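Local coordinates for protein arginase (Thermus thermophilus, PDB 2EF5) that probably hydrolyses L-arginine to L-ornithine and urea, using a pair of manganese ions in each subunit, at residues D219-T224 with A274-G279; L244-L249 with V278-S283; G94-S99 with W116-A121; M100-G105 with S257-E262; A25-R30 with V42-D47. All blocks are in the same frame, centred on the assembly; numbering follows the deposited sequence.

Contact 1 of 5, residues D219-T224 with A274-G279; sequences DVLDPT and AEMLVG. With MN (manganese (II) ion), chain G.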
# COMPACT_ATOMS: atom_id res chain seq x y z
N ASP A 219 33.58 7.15 1.13
CA ASP A 219 32.42 8.02 1.18
C ASP A 219 31.17 7.41 1.79
O ASP A 219 30.16 8.08 1.90
CB ASP A 219 32.09 8.60 -0.20
CG ASP A 219 31.48 7.58 -1.14
OD1 ASP A 219 31.10 6.47 -0.72
OD2 ASP A 219 31.37 7.92 -2.34
N VAL A 220 31.22 6.14 2.20
CA VAL A 220 30.04 5.52 2.81
C VAL A 220 29.89 6.09 4.22
O VAL A 220 28.80 6.14 4.77
CB VAL A 220 30.18 3.98 2.90
CG1 VAL A 220 31.20 3.59 3.95
CG2 VAL A 220 28.83 3.36 3.20
N LEU A 221 31.01 6.53 4.79
CA LEU A 221 31.03 7.10 6.13
C LEU A 221 30.45 8.49 6.06
O LEU A 221 30.58 9.17 5.04
CB LEU A 221 32.46 7.17 6.66
CG LEU A 221 33.19 5.85 6.82
CD1 LEU A 221 34.66 6.11 7.08
CD2 LEU A 221 32.56 5.05 7.96
N ASP A 222 29.83 8.94 7.14
CA ASP A 222 29.27 10.28 7.12
C ASP A 222 30.41 11.26 6.83
O ASP A 222 31.54 11.06 7.30
CB ASP A 222 28.64 10.62 8.47
CG ASP A 222 27.78 11.85 8.40
OD1 ASP A 222 26.66 11.76 7.86
OD2 ASP A 222 28.23 12.92 8.87
N PRO A 223 30.14 12.32 6.04
CA PRO A 223 31.16 13.32 5.70
C PRO A 223 31.77 13.98 6.93
O PRO A 223 32.94 14.37 6.94
CB PRO A 223 30.39 14.31 4.84
CG PRO A 223 29.37 13.44 4.15
CD PRO A 223 28.90 12.55 5.29
N THR A 224 30.97 14.12 7.98
CA THR A 224 31.43 14.74 9.21
C THR A 224 32.55 13.90 9.81
O THR A 224 33.39 14.40 10.55
CB THR A 224 30.29 14.84 10.24
OG1 THR A 224 30.65 15.77 11.26
CG2 THR A 224 30.02 13.49 10.89
N ALA A 274 41.76 8.49 6.01
CA ALA A 274 42.63 7.34 5.74
C ALA A 274 42.77 6.52 7.03
O ALA A 274 42.77 5.29 7.00
CB ALA A 274 44.00 7.82 5.27
N GLU A 275 42.90 7.21 8.17
CA GLU A 275 43.03 6.51 9.45
C GLU A 275 41.75 5.73 9.73
O GLU A 275 41.79 4.63 10.28
CB GLU A 275 43.33 7.49 10.58
CG GLU A 275 44.59 8.32 10.33
CD GLU A 275 44.88 9.34 11.42
OE1 GLU A 275 43.93 9.78 12.11
OE2 GLU A 275 46.07 9.72 11.58
N MET A 276 40.61 6.30 9.33
CA MET A 276 39.32 5.65 9.52
C MET A 276 39.30 4.32 8.78
O MET A 276 38.96 3.28 9.35
CB MET A 276 38.18 6.51 8.97
CG MET A 276 37.70 7.65 9.86
SD MET A 276 36.70 7.09 11.25
CE MET A 276 35.77 5.73 10.50
N LEU A 277 39.64 4.36 7.49
CA LEU A 277 39.63 3.15 6.68
C LEU A 277 40.65 2.11 7.14
O LEU A 277 40.41 0.92 7.02
CB LEU A 277 39.85 3.48 5.21
CG LEU A 277 38.56 3.57 4.38
CD1 LEU A 277 37.66 4.66 4.93
CD2 LEU A 277 38.90 3.86 2.93
N VAL A 278 41.80 2.55 7.62
CA VAL A 278 42.77 1.58 8.10
C VAL A 278 42.16 0.84 9.29
O VAL A 278 42.25 -0.38 9.38
CB VAL A 278 44.09 2.25 8.52
CG1 VAL A 278 44.95 1.25 9.27
CG2 VAL A 278 44.84 2.75 7.29
N GLY A 279 41.52 1.59 10.19
CA GLY A 279 40.92 0.97 11.35
C GLY A 279 39.86 -0.03 10.94
O GLY A 279 39.73 -1.10 11.54
MN MN G . 31.28 6.27 -3.81
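A single methyl, CD1 of Leu-221, makes nearly all the contact between a manganese-bearing loop and helix 272-284. It faces two successive residues of the helix, meeting CE of Met-276 at 3.6 Å and CD1 of Leu-277 at 4.0 Å. Leu-221 points its CB toward the helix, and with CG beside the backbone N (chi1 -62°) the branched end reaches across a gap too wide for the backbones to touch. Met-276 answers with a chain bent at both chi2 (-75°) and chi3 (-37°), which brings CE, rather than the sulfur, onto the leucine; CE also lies 4.1 Å from CD2 of Leu-221. An unbranched, flexible methionine suits this partly exposed place, whereas the buried Leu-277 offers a branch tip. Ala-242 of helix 239-252 also packs on Leu-221. Just two residues before the leucine, Asp-219 turns away from the helix and binds manganese through OD2 at 2.2 Å, while its OD1 is hydrogen-bonded to the backbone N of Ala-119. The chemistry is thus divided along one short loop: carboxylate oxygens serve the metal site, and hydrocarbon alone, through dispersion and the exclusion of water, joins the loop to the helix behind it.

Contact 2 of 5, residues L244-L249 with V278-S283; sequences LLMEIL and VGLALS. With GAI (guanidine), chain I.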
# COMPACT_ATOMS: atom_id res chain seq x y z
N LEU A 244 31.06 -2.18 13.29
CA LEU A 244 30.20 -3.34 13.54
C LEU A 244 30.06 -4.18 12.26
O LEU A 244 30.17 -5.40 12.29
CB LEU A 244 28.80 -2.91 14.00
CG LEU A 244 27.89 -4.12 14.25
CD1 LEU A 244 28.45 -4.96 15.40
CD2 LEU A 244 26.48 -3.65 14.57
N LEU A 245 29.80 -3.51 11.14
CA LEU A 245 29.66 -4.20 9.87
C LEU A 245 30.90 -5.03 9.56
O LEU A 245 30.80 -6.19 9.16
CB LEU A 245 29.43 -3.20 8.73
CG LEU A 245 29.33 -3.82 7.34
CD1 LEU A 245 28.16 -4.80 7.28
CD2 LEU A 245 29.16 -2.72 6.31
N MET A 246 32.07 -4.42 9.75
CA MET A 246 33.32 -5.10 9.49
C MET A 246 33.52 -6.29 10.43
O MET A 246 33.95 -7.36 10.00
CB MET A 246 34.51 -4.14 9.65
CG MET A 246 34.55 -3.00 8.66
SD MET A 246 34.65 -3.50 6.91
CE MET A 246 32.99 -3.20 6.37
N GLU A 247 33.19 -6.12 11.71
CA GLU A 247 33.37 -7.19 12.69
C GLU A 247 32.46 -8.39 12.41
O GLU A 247 32.88 -9.54 12.57
CB GLU A 247 33.12 -6.67 14.11
CG GLU A 247 34.01 -5.49 14.50
CD GLU A 247 33.57 -4.84 15.81
OE1 GLU A 247 32.36 -4.75 16.05
OE2 GLU A 247 34.44 -4.39 16.59
N ILE A 248 31.22 -8.13 12.00
CA ILE A 248 30.31 -9.23 11.73
C ILE A 248 30.74 -9.97 10.46
O ILE A 248 30.64 -11.19 10.39
CB ILE A 248 28.85 -8.73 11.63
CG1 ILE A 248 28.40 -8.20 12.99
CG2 ILE A 248 27.94 -9.87 11.19
CD1 ILE A 248 26.98 -7.63 13.03
N LEU A 249 31.23 -9.24 9.47
CA LEU A 249 31.70 -9.88 8.24
C LEU A 249 32.94 -10.70 8.60
O LEU A 249 33.13 -11.81 8.09
CB LEU A 249 32.03 -8.84 7.16
CG LEU A 249 30.84 -8.06 6.60
CD1 LEU A 249 31.32 -7.02 5.59
CD2 LEU A 249 29.84 -9.01 5.96
N VAL A 278 41.80 2.55 7.62
CA VAL A 278 42.77 1.58 8.10
C VAL A 278 42.16 0.84 9.29
O VAL A 278 42.25 -0.38 9.38
CB VAL A 278 44.09 2.25 8.52
CG1 VAL A 278 44.95 1.25 9.27
CG2 VAL A 278 44.84 2.75 7.29
N GLY A 279 41.52 1.59 10.19
CA GLY A 279 40.92 0.97 11.35
C GLY A 279 39.86 -0.03 10.94
O GLY A 279 39.73 -1.10 11.54
N LEU A 280 39.08 0.31 9.91
CA LEU A 280 38.04 -0.58 9.43
C LEU A 280 38.65 -1.84 8.83
O LEU A 280 38.10 -2.93 9.01
CB LEU A 280 37.14 0.13 8.41
CG LEU A 280 36.26 1.22 9.04
CD1 LEU A 280 35.55 2.03 7.96
CD2 LEU A 280 35.24 0.57 9.97
N ALA A 281 39.78 -1.71 8.15
CA ALA A 281 40.43 -2.89 7.58
C ALA A 281 40.85 -3.83 8.71
O ALA A 281 40.70 -5.05 8.60
CB ALA A 281 41.66 -2.49 6.76
N LEU A 282 41.37 -3.27 9.80
CA LEU A 282 41.80 -4.08 10.93
C LEU A 282 40.62 -4.87 11.50
O LEU A 282 40.75 -6.07 11.78
CB LEU A 282 42.43 -3.19 12.01
CG LEU A 282 43.65 -2.36 11.58
CD1 LEU A 282 44.12 -1.52 12.76
CD2 LEU A 282 44.78 -3.28 11.08
N SER A 283 39.47 -4.22 11.64
CA SER A 283 38.30 -4.91 12.16
C SER A 283 37.87 -6.01 11.19
O SER A 283 37.47 -7.10 11.61
CB SER A 283 37.14 -3.95 12.37
OG SER A 283 37.43 -3.01 13.39
C GAI I . 32.40 -1.51 17.57
N1 GAI I . 31.52 -2.42 17.12
N2 GAI I . 31.97 -0.32 17.99
N3 GAI I . 33.70 -1.81 17.61
O HOH W 1 36.94 -4.16 15.80
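Apolar packing of Met-246 on Leu-280 and Ser-283 forms the buried side of this helix pair. CG of Met-246 rests 3.9 Å from CD2 of Leu-280, the two side chains crossing at about a right angle. The same CG makes a separate van der Waals contact with the backbone O of Leu-280 at 3.6 Å. Beside it, CB of Met-246 meets CB of Ser-283 at 3.8 Å. The methionine leaves its backbone toward the partner helix and then bends at chi2 (-60°), which carries its end away. Serine suits the closest place: it is small enough for its CA to come within 5.5 Å of the CA of Glu-247.

The polar interactions lie along one margin. A water gives a hydrogen bond to OE2 of Glu-247 and accepts one from OG of Ser-283, so it bridges the helices; OG is also hydrogen-bonded to His-243. The third kind is ligand binding. Glu-247, extended beyond CG, pairs its carboxylate with guanidine, OE1 with N1 at 2.7 Å and OE2 with N3 at 2.9 Å, the latter nearly straight. Opposite charges and matching spacing probably favour this two-point grip.

The segment axes approach to 8.5 Å and cross at -26°, running in nearly the same direction. Helix 239-252 backs onto helix 196-206 through Leu-245 and Leu-249, while Ala-281 of helix 272-284 packs on strand 255-261 and Leu-282 on helix 31-37.

Contact 3 of 5, residues G94-S99 with W116-A121; sequences GDHSLS and WVDAHA. With MN (manganese (II) ion), chain H; MN (manganese (II) ion), chain G.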
# COMPACT_ATOMS: atom_id res chain seq x y z
N GLY A 94 42.61 4.97 -5.54
CA GLY A 94 42.22 6.30 -5.86
C GLY A 94 40.84 5.91 -6.33
O GLY A 94 40.05 5.40 -5.52
N ASP A 95 40.57 6.06 -7.62
CA ASP A 95 39.27 5.73 -8.20
C ASP A 95 38.76 4.34 -7.88
O ASP A 95 39.52 3.37 -7.89
CB ASP A 95 39.31 5.84 -9.73
CG ASP A 95 39.72 7.21 -10.21
OD1 ASP A 95 39.30 8.20 -9.58
OD2 ASP A 95 40.44 7.28 -11.23
N HIS A 96 37.46 4.24 -7.66
CA HIS A 96 36.83 2.95 -7.38
C HIS A 96 36.88 2.08 -8.64
O HIS A 96 36.58 0.89 -8.60
CB HIS A 96 35.38 3.15 -6.95
CG HIS A 96 34.90 2.07 -6.02
ND1 HIS A 96 33.81 2.26 -5.18
CD2 HIS A 96 35.38 0.85 -5.76
CE1 HIS A 96 33.67 1.18 -4.43
NE2 HIS A 96 34.59 0.31 -4.76
N SER A 97 37.24 2.70 -9.77
CA SER A 97 37.35 1.99 -11.04
C SER A 97 38.30 0.81 -10.91
O SER A 97 38.15 -0.19 -11.60
CB SER A 97 37.87 2.93 -12.13
OG SER A 97 37.00 4.01 -12.36
N LEU A 98 39.29 0.94 -10.03
CA LEU A 98 40.27 -0.12 -9.81
C LEU A 98 39.63 -1.44 -9.42
O LEU A 98 40.22 -2.50 -9.62
CB LEU A 98 41.28 0.31 -8.73
CG LEU A 98 40.77 0.46 -7.30
CD1 LEU A 98 40.61 -0.90 -6.63
CD2 LEU A 98 41.76 1.30 -6.51
N SER A 99 38.42 -1.38 -8.87
CA SER A 99 37.73 -2.60 -8.46
C SER A 99 37.42 -3.55 -9.60
O SER A 99 37.23 -4.75 -9.37
CB SER A 99 36.45 -2.27 -7.69
OG SER A 99 36.76 -1.73 -6.41
N TRP A 116 29.59 -4.35 -1.52
CA TRP A 116 29.98 -3.00 -1.95
C TRP A 116 29.46 -2.00 -0.92
O TRP A 116 28.26 -1.73 -0.84
CB TRP A 116 29.38 -2.75 -3.33
CG TRP A 116 30.04 -1.70 -4.18
CD1 TRP A 116 29.73 -0.37 -4.24
CD2 TRP A 116 31.09 -1.91 -5.15
NE1 TRP A 116 30.50 0.26 -5.19
CE2 TRP A 116 31.32 -0.65 -5.76
CE3 TRP A 116 31.82 -3.03 -5.56
CZ2 TRP A 116 32.31 -0.49 -6.77
CZ3 TRP A 116 32.80 -2.86 -6.56
CH2 TRP A 116 33.02 -1.60 -7.16
N VAL A 117 30.37 -1.48 -0.11
CA VAL A 117 30.03 -0.54 0.96
C VAL A 117 30.39 0.83 0.42
O VAL A 117 31.55 1.24 0.40
CB VAL A 117 30.83 -0.90 2.24
CG1 VAL A 117 30.24 -0.21 3.45
CG2 VAL A 117 30.82 -2.41 2.42
N ASP A 118 29.35 1.54 0.01
CA ASP A 118 29.53 2.80 -0.69
C ASP A 118 28.30 3.69 -0.56
O ASP A 118 27.18 3.19 -0.39
CB ASP A 118 29.70 2.42 -2.15
CG ASP A 118 30.41 3.45 -2.96
OD1 ASP A 118 30.08 4.65 -2.88
OD2 ASP A 118 31.31 3.00 -3.70
N ALA A 119 28.49 5.00 -0.68
CA ALA A 119 27.37 5.93 -0.63
C ALA A 119 26.71 5.88 -2.01
O ALA A 119 25.56 6.30 -2.17
CB ALA A 119 27.84 7.34 -0.33
N HIS A 120 27.44 5.37 -2.99
CA HIS A 120 26.92 5.25 -4.36
C HIS A 120 26.89 3.79 -4.78
O HIS A 120 27.51 2.94 -4.13
CB HIS A 120 27.79 6.04 -5.34
CG HIS A 120 27.99 7.47 -4.94
ND1 HIS A 120 29.03 7.88 -4.13
CD2 HIS A 120 27.25 8.58 -5.19
CE1 HIS A 120 28.92 9.18 -3.90
NE2 HIS A 120 27.85 9.62 -4.54
N ALA A 121 26.19 3.49 -5.86
CA ALA A 121 26.06 2.13 -6.36
C ALA A 121 27.07 1.80 -7.46
O ALA A 121 27.32 0.62 -7.73
CB ALA A 121 24.65 1.89 -6.88
MN MN H . 32.39 3.94 -5.23
MN MN G . 31.28 6.27 -3.81
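His-96 and Asp-118 belong to the dinuclear manganese site of arginase, where loops leave the parallel sheet. ND1 of His-96 and OD2 of Asp-118 bind one manganese, at 2.2 Å and 2.1 Å. The carboxylate lies at the imidazole edge, nearly in its plane; the 3.0 Å between ND1 and OD2 reflects their shared metal and is no hydrogen bond. Through OD1, 2.2 Å from the second manganese, the aspartate bridges the pair. OD1 also accepts a hydrogen bond from the backbone N of His-120, from above the carboxylate plane, closing an Asx turn that fixes the bridging group.

Trp-116 covers one face of the imidazole in an offset stack, the centroids of the imidazole and of the six-membered ring of the indole 4.0 Å apart, planes at 12°. With CG swung away from its own backbone N (chi1 -151°), His-96 extends to both metal and indole, and its NE2 is hydrogen-bonded to Ser-215. The broad, flat indole can cover the imidazole while its NE1 is hydrogen-bonded to Asp-122, another manganese ligand. CB of Ser-99 touches CH2 of Trp-116 at 3.5 Å. The loop between strand 87-93 and helix 99-107 here meets the end of strand 113-117, and helix 138-142 packs on Trp-116.

Contact 4 of 5, residues M100-G105 with S257-E262; sequences MGSVAG and SLDLVE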
# COMPACT_ATOMS: atom_id res chain seq x y z
N MET A 100 37.37 -3.05 -10.83
CA MET A 100 37.10 -3.92 -11.97
C MET A 100 38.24 -4.93 -12.04
O MET A 100 38.03 -6.10 -12.33
CB MET A 100 37.04 -3.12 -13.27
CG MET A 100 35.89 -2.13 -13.35
SD MET A 100 35.80 -1.28 -14.95
CE MET A 100 37.25 -0.25 -14.88
N GLY A 101 39.44 -4.46 -11.76
CA GLY A 101 40.60 -5.33 -11.78
C GLY A 101 40.81 -6.09 -10.48
O GLY A 101 41.20 -7.26 -10.50
N SER A 102 40.54 -5.45 -9.34
CA SER A 102 40.75 -6.12 -8.06
C SER A 102 39.80 -7.29 -7.84
O SER A 102 40.23 -8.37 -7.44
CB SER A 102 40.64 -5.13 -6.89
OG SER A 102 39.32 -4.66 -6.71
N VAL A 103 38.51 -7.08 -8.11
CA VAL A 103 37.53 -8.15 -7.92
C VAL A 103 37.77 -9.30 -8.88
O VAL A 103 37.82 -10.46 -8.47
CB VAL A 103 36.08 -7.63 -8.09
CG1 VAL A 103 35.09 -8.78 -7.93
CG2 VAL A 103 35.79 -6.55 -7.04
N ALA A 104 37.94 -8.98 -10.16
CA ALA A 104 38.19 -9.99 -11.19
C ALA A 104 39.47 -10.76 -10.87
O ALA A 104 39.52 -11.98 -11.04
CB ALA A 104 38.30 -9.33 -12.56
N GLY A 105 40.49 -10.05 -10.41
CA GLY A 105 41.75 -10.69 -10.09
C GLY A 105 41.68 -11.53 -8.83
O GLY A 105 42.13 -12.67 -8.82
N SER A 257 39.18 -10.84 0.38
CA SER A 257 39.87 -9.72 -0.24
C SER A 257 39.21 -8.39 0.10
O SER A 257 38.02 -8.34 0.40
CB SER A 257 39.93 -9.92 -1.76
OG SER A 257 38.65 -10.22 -2.28
N LEU A 258 39.96 -7.31 0.00
CA LEU A 258 39.44 -6.00 0.37
C LEU A 258 39.99 -4.83 -0.44
O LEU A 258 41.18 -4.79 -0.73
CB LEU A 258 39.75 -5.75 1.85
CG LEU A 258 39.61 -4.33 2.41
CD1 LEU A 258 38.13 -4.01 2.57
CD2 LEU A 258 40.31 -4.22 3.75
N ASP A 259 39.11 -3.88 -0.78
CA ASP A 259 39.55 -2.66 -1.47
C ASP A 259 39.28 -1.52 -0.49
O ASP A 259 38.23 -1.49 0.15
CB ASP A 259 38.74 -2.33 -2.73
CG ASP A 259 38.69 -3.47 -3.73
OD1 ASP A 259 39.69 -4.18 -3.90
OD2 ASP A 259 37.62 -3.62 -4.36
N LEU A 260 40.22 -0.58 -0.40
CA LEU A 260 40.07 0.61 0.44
C LEU A 260 40.24 1.72 -0.58
O LEU A 260 41.36 2.06 -0.96
CB LEU A 260 41.18 0.68 1.50
CG LEU A 260 41.19 -0.43 2.55
CD1 LEU A 260 42.38 -0.22 3.48
CD2 LEU A 260 39.89 -0.42 3.34
N VAL A 261 39.12 2.28 -1.04
CA VAL A 261 39.17 3.29 -2.09
C VAL A 261 38.61 4.67 -1.80
O VAL A 261 38.00 4.92 -0.77
CB VAL A 261 38.43 2.77 -3.35
CG1 VAL A 261 39.01 1.42 -3.80
CG2 VAL A 261 36.94 2.61 -3.04
N GLU A 262 38.84 5.56 -2.77
CA GLU A 262 38.36 6.93 -2.76
C GLU A 262 38.85 7.87 -1.65
O GLU A 262 38.24 8.90 -1.39
CB GLU A 262 36.82 6.92 -2.81
CG GLU A 262 36.23 6.31 -4.09
CD GLU A 262 36.34 7.23 -5.30
OE1 GLU A 262 36.11 8.44 -5.15
OE2 GLU A 262 36.63 6.74 -6.42
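OD2 of Asp-259 is hydrogen-bonded to two serine hydroxyls, Ser-99 OG and Ser-215 OG, while its other oxygen, OD1, receives Ser-102 across this contact. OG of Ser-102 donates to OD1 at 2.9 Å, arriving on the syn side but 33° out of the carboxylate plane. Its hydroxyl stands between the backbone N and the carbonyl carbon (chi1 69°), a rotation that lets it face Asp-259 while also making a weak hydrogen bond to Ser-99 O. Serine suits this buried place, being short enough to fit and able to donate a hydrogen bond to the anion.

Three hydroxyls thus surround one buried carboxylate, which is likely to favour its ionised form. Ser-215 is also hydrogen-bonded to the manganese ligand His-96, which places Asp-259 in an outer shell of the metal site. An alanine in place of this aspartate would remove both acceptor oxygens and is likely to leave the three serines without their common partner, Ser-215 then being freer to turn under His-96. The contact lays helix 99-107 on strand 255-261, which runs between strands 87-93 and 212-217, while helix 66-81 packs against Ser-102.

Contact 5 of 5, residues A25-R30 with V42-D47; sequences ALRYAR and VEDLGD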
# COMPACT_ATOMS: atom_id res chain seq x y z
N ALA A 25 48.40 8.04 1.50
CA ALA A 25 47.72 8.45 2.72
C ALA A 25 47.40 7.23 3.58
O ALA A 25 47.59 7.26 4.80
CB ALA A 25 46.44 9.21 2.38
N LEU A 26 46.92 6.17 2.95
CA LEU A 26 46.59 4.95 3.66
C LEU A 26 47.84 4.30 4.25
O LEU A 26 47.82 3.79 5.38
CB LEU A 26 45.85 3.99 2.73
CG LEU A 26 44.41 4.44 2.45
CD1 LEU A 26 43.88 3.79 1.18
CD2 LEU A 26 43.55 4.09 3.67
N ARG A 27 48.94 4.30 3.49
CA ARG A 27 50.18 3.73 3.99
C ARG A 27 50.66 4.59 5.16
O ARG A 27 51.10 4.05 6.18
CB ARG A 27 51.26 3.69 2.91
CG ARG A 27 51.02 2.67 1.82
CD ARG A 27 52.17 2.66 0.81
NE ARG A 27 52.11 1.51 -0.10
CZ ARG A 27 51.59 1.54 -1.32
NH1 ARG A 27 51.06 2.66 -1.81
NH2 ARG A 27 51.58 0.43 -2.06
N TYR A 28 50.57 5.91 5.02
CA TYR A 28 50.99 6.80 6.09
C TYR A 28 50.15 6.61 7.35
O TYR A 28 50.59 6.95 8.44
CB TYR A 28 50.94 8.26 5.64
CG TYR A 28 52.23 8.69 4.96
CD1 TYR A 28 53.44 8.67 5.66
CD2 TYR A 28 52.24 9.10 3.63
CE1 TYR A 28 54.64 9.02 5.04
CE2 TYR A 28 53.44 9.45 2.99
CZ TYR A 28 54.63 9.41 3.71
OH TYR A 28 55.82 9.75 3.11
N ALA A 29 48.94 6.07 7.21
CA ALA A 29 48.09 5.82 8.37
C ALA A 29 48.54 4.51 9.06
O ALA A 29 47.85 3.97 9.92
CB ALA A 29 46.64 5.72 7.94
N ARG A 30 49.70 4.01 8.64
CA ARG A 30 50.30 2.79 9.20
C ARG A 30 49.44 1.53 9.07
O ARG A 30 49.37 0.72 9.99
CB ARG A 30 50.67 3.03 10.67
CG ARG A 30 51.53 4.26 10.88
CD ARG A 30 51.92 4.46 12.33
NE ARG A 30 52.77 3.38 12.82
CZ ARG A 30 52.38 2.43 13.66
NH1 ARG A 30 51.14 2.42 14.13
NH2 ARG A 30 53.24 1.49 14.03
N VAL A 42 53.00 -9.26 6.60
CA VAL A 42 52.60 -8.39 5.51
C VAL A 42 53.66 -8.01 4.49
O VAL A 42 54.82 -7.75 4.83
CB VAL A 42 52.01 -7.07 6.08
CG1 VAL A 42 51.36 -6.25 4.97
CG2 VAL A 42 51.02 -7.40 7.18
N GLU A 43 53.25 -7.97 3.23
CA GLU A 43 54.12 -7.61 2.12
C GLU A 43 53.50 -6.49 1.28
O GLU A 43 52.37 -6.60 0.81
CB GLU A 43 54.38 -8.84 1.23
CG GLU A 43 54.83 -8.48 -0.17
CD GLU A 43 55.28 -9.68 -0.99
OE1 GLU A 43 54.56 -10.69 -1.02
OE2 GLU A 43 56.37 -9.59 -1.60
N ASP A 44 54.25 -5.41 1.09
CA ASP A 44 53.78 -4.29 0.29
C ASP A 44 54.30 -4.52 -1.12
O ASP A 44 55.50 -4.54 -1.35
CB ASP A 44 54.34 -2.97 0.82
CG ASP A 44 53.63 -1.76 0.23
OD1 ASP A 44 53.25 -1.82 -0.95
OD2 ASP A 44 53.48 -0.75 0.95
N LEU A 45 53.39 -4.70 -2.07
CA LEU A 45 53.76 -4.94 -3.46
C LEU A 45 54.00 -3.65 -4.23
O LEU A 45 54.27 -3.68 -5.42
CB LEU A 45 52.66 -5.74 -4.16
CG LEU A 45 52.25 -7.07 -3.52
CD1 LEU A 45 51.12 -7.71 -4.32
CD2 LEU A 45 53.45 -8.00 -3.43
N GLY A 46 53.91 -2.52 -3.54
CA GLY A 46 54.12 -1.24 -4.20
C GLY A 46 52.88 -0.80 -4.95
O GLY A 46 51.77 -1.18 -4.58
N ASP A 47 53.05 -0.00 -6.00
CA ASP A 47 51.90 0.47 -6.76
C ASP A 47 51.88 -0.03 -8.20
O ASP A 47 52.92 -0.29 -8.79
CB ASP A 47 51.85 2.00 -6.82
CG ASP A 47 51.58 2.64 -5.48
OD1 ASP A 47 51.04 1.97 -4.58
OD2 ASP A 47 51.91 3.83 -5.33
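Arg-27 reaches from its helix to grip Asp-44, Gly-46 and Asp-47 on strand 41-47. Its CB points toward the strand, and the chain then runs extended from CG to NE (chi2 -177°), spanning a gap that a shorter side chain could not cross. CD passes 3.7 Å from OD2 of Asp-44. Next, NE donates to that same OD2 at 2.8 Å in a nearly straight bond, while NH2 donates to OD1 of Asp-44 at 3.0 Å. This is a side-on, two-point salt bridge: both oxygens use their syn lone pairs, and the guanidinium and carboxylate planes differ by just 7°.

At the far end, NH1 and NH2 converge on one atom, OD1 of Asp-47, at 2.9 Å and 3.0 Å. Here the planes are turned 53° apart and the bonds are more bent, so the grip is less regular. NH2 further makes a weak hydrogen bond to the backbone O of Gly-46. That glycine, with a positive phi, suits a bend tight enough for its N to donate to OD1 of Asp-44 at 2.8 Å, closing an Asx turn that steadies the carboxylate. A leucine in place of Arg-27 would probably leave two neighbouring aspartates without their counter-charge, repelling each other at the sheet margin.

Arg-27, Asp-44 and Asp-47 form a salt-bridge network at the protein surface. It joins helix 22-28 to the outermost strand 41-47 within the beta-alpha-beta crossover between the parallel neighbours 2-8 and 41-47 of the alpha/beta arginase fold.

How the contacts relate
Contacts 3 and 1 meet at the manganese pair, where Asp-118 and Asp-219 bind the same ion and Val-220 CG2 lies 3.7 Å from Asp-118 N. Contact 4 is the layer behind, its centre 9 Å from that of contact 3; Glu-262 OE2 is 2.9 Å from His-96 N. Contacts 1 and 2 share helix 272-284, and Leu-221 CD2 touches Leu-280 CD1 at 4.2 Å, yet the guanidine of contact 2 sits far from the metals, with its C 22.8 Å from the manganese bound by Asp-219. Contact 5 is peripheral, near a bound lysine, but packs on the same helix through Ala-29 CB and Val-278 CG2, 3.5 Å apart.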